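Local coordinates for protein reducing end xylose-releasing exo-oligoxylanase (Paenibacillus barengoltzii G22, PDB 5YXT) that probably hydrolyses xylo-oligosaccharides as a glycoside hydrolase of family 8, releasing xylose from their reducing ends, at residues C[360-363]-C[364-368]; C[32-35]-C[36-40]; C[184-187]-C[188-191]; C[225-228]-C[229-233]; C[92-95]-C[96-100]. All coordinates share one frame; numbering follows the deposited sequence.

Contact 1: residues C[360-363]-C[364-368]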
# COMPACT_ATOMS: atom_id res chain seq x y z
N CYS C 360 27.50 13.38 1.73
CA CYS C 360 27.23 13.73 3.13
C CYS C 360 25.89 13.17 3.58
O CYS C 360 25.78 12.56 4.65
CB CYS C 360 27.24 15.25 3.31
SG CYS C 360 28.85 16.01 3.11
N LEU C 361 24.84 13.40 2.78
CA LEU C 361 23.52 12.92 3.13
C LEU C 361 23.49 11.39 3.14
O LEU C 361 22.81 10.78 3.97
CB LEU C 361 22.49 13.47 2.14
CG LEU C 361 21.90 14.85 2.44
CD1 LEU C 361 22.94 15.81 2.91
CD2 LEU C 361 21.18 15.40 1.21
N TYR C 362 24.23 10.78 2.22
CA TYR C 362 24.30 9.32 2.14
C TYR C 362 24.86 8.72 3.43
O TYR C 362 24.30 7.76 3.99
CB TYR C 362 25.15 8.95 0.93
CG TYR C 362 25.20 7.50 0.57
CD1 TYR C 362 25.91 6.58 1.35
CD2 TYR C 362 24.60 7.04 -0.59
CE1 TYR C 362 25.97 5.26 1.00
CE2 TYR C 362 24.67 5.71 -0.95
CZ TYR C 362 25.35 4.83 -0.15
OH TYR C 362 25.42 3.50 -0.51
N LEU C 363 25.97 9.27 3.93
CA LEU C 363 26.56 8.72 5.14
C LEU C 363 25.67 8.96 6.35
O LEU C 363 25.53 8.08 7.20
CB LEU C 363 27.96 9.28 5.38
CG LEU C 363 28.71 8.60 6.54
CD1 LEU C 363 28.70 7.08 6.43
CD2 LEU C 363 30.14 9.06 6.66
N PHE C 364 25.06 10.14 6.44
CA PHE C 364 24.12 10.41 7.53
C PHE C 364 23.01 9.36 7.56
O PHE C 364 22.67 8.83 8.62
CB PHE C 364 23.51 11.80 7.39
CG PHE C 364 24.36 12.91 7.97
CD1 PHE C 364 25.15 12.69 9.08
CD2 PHE C 364 24.32 14.18 7.41
CE1 PHE C 364 25.93 13.71 9.62
CE2 PHE C 364 25.08 15.22 7.95
CZ PHE C 364 25.89 14.99 9.05
N ALA C 365 22.43 9.07 6.39
CA ALA C 365 21.36 8.09 6.31
C ALA C 365 21.84 6.71 6.75
O ALA C 365 21.15 6.02 7.50
CB ALA C 365 20.80 8.03 4.88
N LEU C 366 23.03 6.31 6.28
CA LEU C 366 23.55 4.99 6.63
C LEU C 366 23.83 4.89 8.13
O LEU C 366 23.55 3.86 8.75
CB LEU C 366 24.81 4.70 5.82
CG LEU C 366 25.42 3.30 5.91
CD1 LEU C 366 24.34 2.23 5.76
CD2 LEU C 366 26.53 3.15 4.84
N LEU C 367 24.41 5.94 8.71
CA LEU C 367 24.59 5.96 10.17
C LEU C 367 23.26 5.85 10.90
O LEU C 367 23.12 5.08 11.85
CB LEU C 367 25.31 7.25 10.59
CG LEU C 367 26.81 7.31 10.34
CD1 LEU C 367 27.28 8.73 10.56
CD2 LEU C 367 27.54 6.34 11.28
N ALA C 368 22.27 6.63 10.47
CA ALA C 368 20.98 6.63 11.17
C ALA C 368 20.26 5.30 10.99
O ALA C 368 19.70 4.76 11.95
CB ALA C 368 20.11 7.78 10.68
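Four consecutive i to i+4 bonds join 360-363 to 364-368, from F364 N to C360 O at one end to L367 N to L363 O, 2.8 Å, at the other, so the nine residues form about two and a half turns of helix 355-369. The fold is that of glycoside hydrolase family 8, built largely of helices, and the touching residues are buried between helices 24-40, 68-80 and 318-327 and flanking loops, an interior that suits leucine, alanine and aromatic side chains. Between the two halves the side chains touch lightly. L363 CG lies 4.3 Å from L367 CD1, and Y362 CE1 is 4.4 Å from L366 CD2, which approaches the ring obliquely. L363 has CG anti to its own backbone nitrogen (chi1 -173°), a setting that carries the isobutyl group out from the helix to L31, T34 and L38 of helix 24-40. A365, with a single methyl, allows M327 of helix 318-327 to come close. Y362 is the polar exception, and its hydroxyl is bonded to T347 O. F364 turns toward helix 68-80, where its ring meets Y73 edge-to-face. One ortho carbon stays beside the backbone, F364 CD2 3.5 Å from C360 O.

Contact 2: residues C[32-35]-C[36-40]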
# COMPACT_ATOMS: atom_id res chain seq x y z
N ASP C 32 31.45 0.67 7.01
CA ASP C 32 32.90 0.84 7.00
C ASP C 32 33.43 1.12 5.60
O ASP C 32 34.33 1.94 5.43
CB ASP C 32 33.58 -0.38 7.61
CG ASP C 32 33.19 -0.59 9.06
OD1 ASP C 32 32.94 0.43 9.73
OD2 ASP C 32 33.12 -1.76 9.51
N GLU C 33 32.88 0.44 4.57
CA GLU C 33 33.31 0.73 3.21
C GLU C 33 32.95 2.16 2.80
O GLU C 33 33.70 2.83 2.09
CB GLU C 33 32.70 -0.27 2.22
CG GLU C 33 33.33 -1.65 2.23
CD GLU C 33 32.48 -2.68 1.51
OE1 GLU C 33 31.30 -2.38 1.21
OE2 GLU C 33 32.99 -3.80 1.23
N THR C 34 31.79 2.64 3.26
CA THR C 34 31.38 4.01 2.96
C THR C 34 32.30 5.02 3.64
O THR C 34 32.73 5.99 3.01
CB THR C 34 29.94 4.24 3.39
OG1 THR C 34 29.10 3.31 2.70
CG2 THR C 34 29.51 5.66 3.07
N TRP C 35 32.57 4.82 4.93
CA TRP C 35 33.54 5.68 5.61
C TRP C 35 34.85 5.75 4.81
O TRP C 35 35.36 6.84 4.53
CB TRP C 35 33.81 5.18 7.04
CG TRP C 35 34.88 5.99 7.69
CD1 TRP C 35 36.20 5.68 7.76
CD2 TRP C 35 34.73 7.27 8.31
NE1 TRP C 35 36.89 6.69 8.39
CE2 TRP C 35 36.01 7.68 8.74
CE3 TRP C 35 33.64 8.12 8.54
CZ2 TRP C 35 36.23 8.89 9.40
CZ3 TRP C 35 33.86 9.32 9.21
CH2 TRP C 35 35.15 9.70 9.62
N GLU C 36 35.38 4.60 4.42
CA GLU C 36 36.69 4.61 3.77
C GLU C 36 36.65 5.36 2.44
O GLU C 36 37.55 6.15 2.15
CB GLU C 36 37.19 3.18 3.60
CG GLU C 36 37.40 2.52 4.97
CD GLU C 36 38.04 1.14 4.92
OE1 GLU C 36 37.35 0.15 5.22
OE2 GLU C 36 39.25 1.06 4.62
N GLN C 37 35.59 5.17 1.64
CA GLN C 37 35.48 5.87 0.36
C GLN C 37 35.41 7.38 0.54
O GLN C 37 35.88 8.13 -0.33
CB GLN C 37 34.24 5.39 -0.40
CG GLN C 37 34.29 3.95 -0.89
CD GLN C 37 33.19 3.64 -1.90
OE1 GLN C 37 32.12 3.15 -1.55
NE2 GLN C 37 33.46 3.92 -3.16
N LEU C 38 34.81 7.84 1.63
CA LEU C 38 34.59 9.27 1.82
C LEU C 38 35.73 9.96 2.55
O LEU C 38 36.01 11.14 2.28
CB LEU C 38 33.28 9.49 2.60
CG LEU C 38 31.98 9.55 1.79
CD1 LEU C 38 31.88 8.42 0.79
CD2 LEU C 38 30.74 9.57 2.69
N PHE C 39 36.37 9.26 3.49
CA PHE C 39 37.38 9.87 4.35
C PHE C 39 38.78 9.30 4.17
O PHE C 39 39.74 9.94 4.61
CB PHE C 39 36.98 9.73 5.83
CG PHE C 39 35.85 10.65 6.23
CD1 PHE C 39 34.53 10.30 5.97
CD2 PHE C 39 36.11 11.88 6.81
CE1 PHE C 39 33.49 11.16 6.29
CE2 PHE C 39 35.07 12.74 7.14
CZ PHE C 39 33.76 12.38 6.88
N GLU C 40 38.93 8.13 3.55
CA GLU C 40 40.25 7.53 3.38
C GLU C 40 40.50 7.07 1.94
O GLU C 40 41.48 6.37 1.69
CB GLU C 40 40.43 6.36 4.35
CG GLU C 40 40.46 6.79 5.81
CD GLU C 40 40.07 5.67 6.75
OE1 GLU C 40 39.82 5.97 7.94
OE2 GLU C 40 40.03 4.50 6.32
O HOH W 1 30.16 2.31 0.06
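Near the end of helix 24-40, W35 and F39 form an offset stack one turn apart, the six-membered ring of the indole lying almost parallel to the phenyl ring, planes at 6° and centroids 3.9 Å apart. W35 CZ3 and F39 CD1 approach to 3.5 Å, each over the face of the other ring, while F39 CB adds a CH-pi contact to the same indole face. W35 CG stands anti to the backbone nitrogen (chi1 175°), which swings the indole toward F39 and E40. Its N-H then reaches E40: NE1 to OE1 is 3.1 Å, with the oxygen in the indole plane and the donor above the carboxylate plane. W35 O receives F39 N at 2.8 Å in the ordinary i+4 pattern and L38 N in a weak, tighter one. Separately, in this largely helical family 8 fold the helix widens to a pi-type turn at 36-40. Tryptophan suits a place between interior and surface, being apolar over its faces and polar at one edge; Y81 stacks on it. T34 and L38 pack toward helix 355-369. A water donates to T34 OG1 and, at 2.7 Å, to Q37 OE1; T34 OG1 is also bonded to R30 O.

Contact 3: residues C[184-187]-C[188-191]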
# COMPACT_ATOMS: atom_id res chain seq x y z
N LYS C 184 16.80 31.42 12.14
CA LYS C 184 16.68 32.23 10.94
C LYS C 184 17.58 31.70 9.83
O LYS C 184 18.50 30.92 10.06
CB LYS C 184 17.03 33.70 11.22
CG LYS C 184 16.25 34.29 12.40
CD LYS C 184 17.13 35.13 13.33
CE LYS C 184 17.28 36.54 12.80
NZ LYS C 184 17.60 37.52 13.90
N PHE C 185 17.30 32.14 8.60
CA PHE C 185 18.14 31.75 7.48
C PHE C 185 19.56 32.30 7.63
O PHE C 185 20.54 31.58 7.42
CB PHE C 185 17.53 32.22 6.17
CG PHE C 185 18.49 32.12 5.03
CD1 PHE C 185 18.97 30.88 4.63
CD2 PHE C 185 18.94 33.26 4.38
CE1 PHE C 185 19.87 30.78 3.59
CE2 PHE C 185 19.85 33.16 3.33
CZ PHE C 185 20.31 31.92 2.94
N VAL C 186 19.68 33.59 7.94
CA VAL C 186 20.94 34.19 8.40
C VAL C 186 20.62 35.18 9.50
O VAL C 186 19.46 35.61 9.65
CB VAL C 186 21.71 34.89 7.26
CG1 VAL C 186 22.05 33.92 6.13
CG2 VAL C 186 20.92 36.08 6.74
N PRO C 187 21.61 35.55 10.32
CA PRO C 187 21.33 36.47 11.43
C PRO C 187 20.59 37.72 11.02
O PRO C 187 19.72 38.19 11.75
CB PRO C 187 22.74 36.81 11.96
CG PRO C 187 23.52 35.60 11.69
CD PRO C 187 23.00 35.04 10.38
N ASN C 188 20.86 38.25 9.83
CA ASN C 188 20.33 39.54 9.43
C ASN C 188 19.03 39.44 8.64
O ASN C 188 18.60 40.44 8.05
CB ASN C 188 21.37 40.30 8.62
CG ASN C 188 22.44 40.90 9.49
OD1 ASN C 188 23.42 40.24 9.83
ND2 ASN C 188 22.26 42.16 9.87
N CYS C 189 18.39 38.27 8.62
CA CYS C 189 17.15 38.13 7.87
C CYS C 189 16.06 37.54 8.75
O CYS C 189 16.31 36.62 9.55
CB CYS C 189 17.37 37.27 6.62
SG CYS C 189 18.20 38.17 5.27
N GLU C 190 14.85 38.06 8.58
CA GLU C 190 13.66 37.62 9.31
C GLU C 190 12.83 36.65 8.49
O GLU C 190 11.63 36.84 8.29
CB GLU C 190 12.84 38.83 9.72
CG GLU C 190 13.57 39.78 10.64
CD GLU C 190 13.27 39.52 12.11
OE1 GLU C 190 13.21 38.34 12.52
OE2 GLU C 190 13.07 40.52 12.84
N PHE C 191 13.49 35.61 7.98
CA PHE C 191 12.81 34.43 7.46
C PHE C 191 13.69 33.22 7.75
O PHE C 191 14.76 33.35 8.36
CB PHE C 191 12.46 34.58 5.97
CG PHE C 191 13.66 34.65 5.04
CD1 PHE C 191 14.22 33.48 4.53
CD2 PHE C 191 14.17 35.87 4.61
CE1 PHE C 191 15.30 33.54 3.65
CE2 PHE C 191 15.24 35.93 3.73
CZ PHE C 191 15.81 34.77 3.26
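F185 and F191 pack side by side, pointing the same way. Their planes differ by 11°, but the rings are slid apart, centroids 5.4 Å from one another, so they barely overlap; the tight touch is F191 CE1 against F185 CB at 3.6 Å. At the same end of 184-191, F185 N bonds to F191 O at 2.8 Å, holding the two ends of this segment together. F191 CG sits between the backbone nitrogen and the carbonyl carbon (chi1 66°), a crowded position that brings the ring alongside F185. Were an alanine here, F185 would probably lose the ring on one flank, though the backbone bond could persist. K184 is buried too, its NZ bonded to P174 O and more weakly to P187 O. The solvent side holds N188 and E190, both exposed, though E190 OE1 bonds Y245 OH and N177 ND2. Between the two sides a type I beta turn from V186 to C189 is closed by C189 N to V186 O, 3.0 Å, and proline fits its second position because its ring already holds phi near the value required. V186 CG2 touches C189 SG at 3.7 Å. C189 is partly exposed, and an interchain disulfide at it has been seen in a structure of this protein. In sequence the loop runs from helix 152-165 to helix 199-208; in space K184 pairs its backbone with M175, and F185 meets Y242.

Contact 4: residues C[225-228]-C[229-233]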
# COMPACT_ATOMS: atom_id res chain seq x y z
N ARG C 225 9.08 22.26 16.04
CA ARG C 225 8.20 21.15 15.68
C ARG C 225 6.89 21.66 15.13
O ARG C 225 6.41 21.17 14.09
CB ARG C 225 7.97 20.25 16.89
CG ARG C 225 9.11 19.33 17.13
CD ARG C 225 8.82 18.31 18.21
NE ARG C 225 10.05 17.60 18.49
CZ ARG C 225 10.69 17.64 19.65
NH1 ARG C 225 10.19 18.34 20.66
NH2 ARG C 225 11.82 16.97 19.79
N GLN C 226 6.30 22.66 15.79
CA GLN C 226 5.05 23.24 15.29
C GLN C 226 5.26 23.93 13.96
O GLN C 226 4.39 23.89 13.08
CB GLN C 226 4.50 24.24 16.30
CG GLN C 226 4.16 23.70 17.66
CD GLN C 226 3.72 24.82 18.58
OE1 GLN C 226 4.10 25.98 18.39
NE2 GLN C 226 2.92 24.48 19.58
N TYR C 227 6.41 24.60 13.79
CA TYR C 227 6.65 25.35 12.57
C TYR C 227 6.66 24.44 11.35
O TYR C 227 6.14 24.79 10.29
CB TYR C 227 7.97 26.12 12.67
CG TYR C 227 8.35 26.75 11.34
CD1 TYR C 227 7.71 27.89 10.90
CD2 TYR C 227 9.32 26.18 10.53
CE1 TYR C 227 8.02 28.46 9.70
CE2 TYR C 227 9.65 26.75 9.31
CZ TYR C 227 8.98 27.89 8.91
OH TYR C 227 9.28 28.48 7.71
N LEU C 228 7.24 23.25 11.49
CA LEU C 228 7.29 22.35 10.34
C LEU C 228 5.90 21.95 9.86
O LEU C 228 5.76 21.62 8.67
CB LEU C 228 8.14 21.12 10.69
CG LEU C 228 9.62 21.44 10.90
CD1 LEU C 228 10.36 20.18 11.35
CD2 LEU C 228 10.23 22.01 9.62
N HIS C 229 4.89 21.99 10.74
CA HIS C 229 3.50 21.79 10.30
C HIS C 229 3.09 22.82 9.27
O HIS C 229 2.26 22.52 8.39
CB HIS C 229 2.52 21.90 11.48
CG HIS C 229 2.61 20.78 12.48
ND1 HIS C 229 1.49 20.24 13.07
CD2 HIS C 229 3.67 20.14 13.01
CE1 HIS C 229 1.85 19.30 13.92
NE2 HIS C 229 3.17 19.22 13.91
N LEU C 230 3.60 24.05 9.39
CA LEU C 230 3.25 25.11 8.46
C LEU C 230 4.05 25.01 7.17
O LEU C 230 3.53 25.32 6.09
CB LEU C 230 3.51 26.48 9.09
CG LEU C 230 2.91 26.78 10.45
CD1 LEU C 230 3.25 28.19 10.83
CD2 LEU C 230 1.41 26.62 10.33
N ALA C 231 5.31 24.62 7.27
CA ALA C 231 6.18 24.66 6.10
C ALA C 231 5.95 23.49 5.15
O ALA C 231 6.11 23.64 3.94
CB ALA C 231 7.64 24.71 6.54
N CYS C 232 5.55 22.33 5.67
CA CYS C 232 5.36 21.16 4.82
C CYS C 232 3.99 21.19 4.17
O CYS C 232 2.97 21.41 4.84
CB CYS C 232 5.53 19.89 5.65
SG CYS C 232 7.25 19.61 6.18
N HIS C 233 3.96 20.95 2.86
CA HIS C 233 2.70 20.99 2.11
C HIS C 233 1.76 19.92 2.66
O HIS C 233 2.19 18.81 2.95
CB HIS C 233 2.95 20.76 0.62
CG HIS C 233 1.71 20.87 -0.22
ND1 HIS C 233 1.28 22.06 -0.77
CD2 HIS C 233 0.80 19.93 -0.59
CE1 HIS C 233 0.17 21.85 -1.45
NE2 HIS C 233 -0.14 20.57 -1.36
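R225 O lies 3.1 Å from H229 CD2, a close approach at the start of the last turn of helix 214-231, one of the many helices of this family 8 fold. The R225 side chain leads away from this turn to salt bridges with D272 and E203; its long, charged chain suits a buried place with two acidic partners. Next, Q226 is exposed, where its polar amide can meet solvent, and its carbonyl takes a weak bond from H229 N. Y227 O is gripped twice, by A231 N at 3.1 Å in the carbonyl plane and by L230 N at 2.8 Å from above it, a shared acceptance that marks the tightening helix end. The Y227 ring lies obliquely against A231 CB, 4.0 Å from CE2; the small alanine accepts the ring, whose hydroxyl reaches Y244 O. L228 is apolar and turns to L269 and W281, while its carbonyl receives C232 N. H229, with CG anti to its carbonyl carbon (chi1 -69°), lays its imidazole back along the preceding turn, stacks on W281 and uses NE2 to bond D279. With a leucine in its place, D279 would probably lose its ring-nitrogen partner and W281 its stacked ring. C232 is the first residue to leave helical angles, and its SG rests 3.5 Å from L228 O.

Contact 5: residues C[92-95]-C[96-100]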
# COMPACT_ATOMS: atom_id res chain seq x y z
N LYS C 92 40.20 22.11 13.66
CA LYS C 92 41.36 23.00 13.66
C LYS C 92 41.35 23.92 12.46
O LYS C 92 41.56 25.13 12.59
CB LYS C 92 42.66 22.19 13.70
CG LYS C 92 43.93 23.04 13.92
CD LYS C 92 43.68 24.19 14.89
CE LYS C 92 44.94 24.59 15.66
NZ LYS C 92 44.73 25.85 16.45
N TRP C 93 41.12 23.37 11.26
CA TRP C 93 40.98 24.20 10.07
C TRP C 93 39.89 25.25 10.27
O TRP C 93 40.05 26.41 9.88
CB TRP C 93 40.66 23.32 8.87
CG TRP C 93 41.03 23.86 7.51
CD1 TRP C 93 42.14 23.53 6.78
CD2 TRP C 93 40.28 24.77 6.71
NE1 TRP C 93 42.13 24.21 5.58
CE2 TRP C 93 40.99 24.97 5.51
CE3 TRP C 93 39.08 25.47 6.89
CZ2 TRP C 93 40.54 25.82 4.51
CZ3 TRP C 93 38.63 26.30 5.89
CH2 TRP C 93 39.36 26.47 4.71
N THR C 94 38.78 24.83 10.88
CA THR C 94 37.63 25.70 11.06
C THR C 94 37.97 26.91 11.92
O THR C 94 37.68 28.05 11.55
CB THR C 94 36.47 24.90 11.65
OG1 THR C 94 36.10 23.86 10.71
CG2 THR C 94 35.26 25.78 11.91
N VAL C 95 38.61 26.67 13.06
CA VAL C 95 38.94 27.78 13.95
C VAL C 95 39.98 28.69 13.32
O VAL C 95 39.94 29.92 13.48
CB VAL C 95 39.39 27.23 15.31
CG1 VAL C 95 39.84 28.37 16.23
CG2 VAL C 95 38.26 26.42 15.95
N THR C 96 40.93 28.12 12.57
CA THR C 96 42.06 28.92 12.11
C THR C 96 41.67 29.84 10.96
O THR C 96 42.19 30.95 10.87
CB THR C 96 43.23 28.03 11.69
OG1 THR C 96 42.84 27.22 10.58
CG2 THR C 96 43.65 27.14 12.83
N TYR C 97 40.75 29.41 10.10
CA TYR C 97 40.44 30.14 8.88
C TYR C 97 39.01 30.66 8.81
O TYR C 97 38.77 31.65 8.11
CB TYR C 97 40.68 29.25 7.66
CG TYR C 97 42.13 28.86 7.45
CD1 TYR C 97 42.51 27.52 7.48
CD2 TYR C 97 43.10 29.82 7.19
CE1 TYR C 97 43.83 27.16 7.28
CE2 TYR C 97 44.43 29.46 6.99
CZ TYR C 97 44.78 28.13 7.03
OH TYR C 97 46.09 27.76 6.83
N MET C 98 38.07 30.03 9.51
CA MET C 98 36.66 30.38 9.37
C MET C 98 36.10 31.17 10.54
O MET C 98 35.16 31.96 10.35
CB MET C 98 35.83 29.10 9.18
CG MET C 98 36.10 28.43 7.84
SD MET C 98 35.10 26.97 7.58
CE MET C 98 36.08 25.69 8.21
N TYR C 99 36.64 31.00 11.74
CA TYR C 99 36.13 31.74 12.90
C TYR C 99 36.39 33.23 12.72
O TYR C 99 37.52 33.64 12.42
CB TYR C 99 36.79 31.24 14.18
CG TYR C 99 36.27 31.93 15.42
CD1 TYR C 99 34.98 31.68 15.88
CD2 TYR C 99 37.06 32.81 16.13
CE1 TYR C 99 34.50 32.30 17.01
CE2 TYR C 99 36.59 33.44 17.27
CZ TYR C 99 35.30 33.18 17.70
OH TYR C 99 34.82 33.81 18.83
N MET C 100 35.33 34.03 12.88
CA MET C 100 35.38 35.47 12.64
C MET C 100 35.61 36.23 13.94
O MET C 100 34.87 36.05 14.92
CB MET C 100 34.10 35.94 11.96
CG MET C 100 33.99 35.47 10.52
SD MET C 100 32.53 36.18 9.72
CE MET C 100 33.26 37.72 9.23
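The W93 indole carries Y97 over one face and M98 at its edge. Y97 CD1 is 3.6 Å from W93 CE2, the tyrosine edge toward the face of the five-membered ring, planes at 56°, and Y97 CB makes a CH-pi contact over the six-membered ring. M98 SD lies near the indole plane, 5.2 Å from the centroid of the six-membered ring, a Met-aromatic contact. The methionine chain bends at its last torsion (chi3 -91°), which brings CE back between W93 and T94. W93, Y97 and M98 interlock at the end of helix 84-98, where the helix widens to a pi-type turn and T94 O accepts from both M98 N at 2.9 Å and Y99 N at 3.1 Å. T96 is exposed; its OG1 lies 3.0 Å from W93 O and 3.2 Å from K92 O, and its methyl packs on K92 CD at 3.6 Å. M55 of strand 55-60 and M71 of helix 68-80 adjoin W93, joining this helix end to the sheet and its neighbouring helix. W93 and M98 are buried, with Y97 closing over the indole nearer the surface; the single T96 hydroxyl proton can serve K92 O or W93 O, and which is not settled.

From the N terminus, contact 2 comes first at the end of helix 24-40, followed by contact 5 at the end of helix 84-98, contact 3 in the loop before helix 199-208, contact 4 at the end of helix 214-231, and contact 1 within helix 355-369. They run in series, so none nests in or crosses another, and only contact 3 closes a loop; the others are turns of helices. Contacts 1 and 2 touch, L363 and L366 packing on T34, L38 and F39, which ties a late helix to an early one. Contact 3 lies across the chain's centre from both, its nearest atoms about 6 Å from contact 4 and about 9 Å from contact 5.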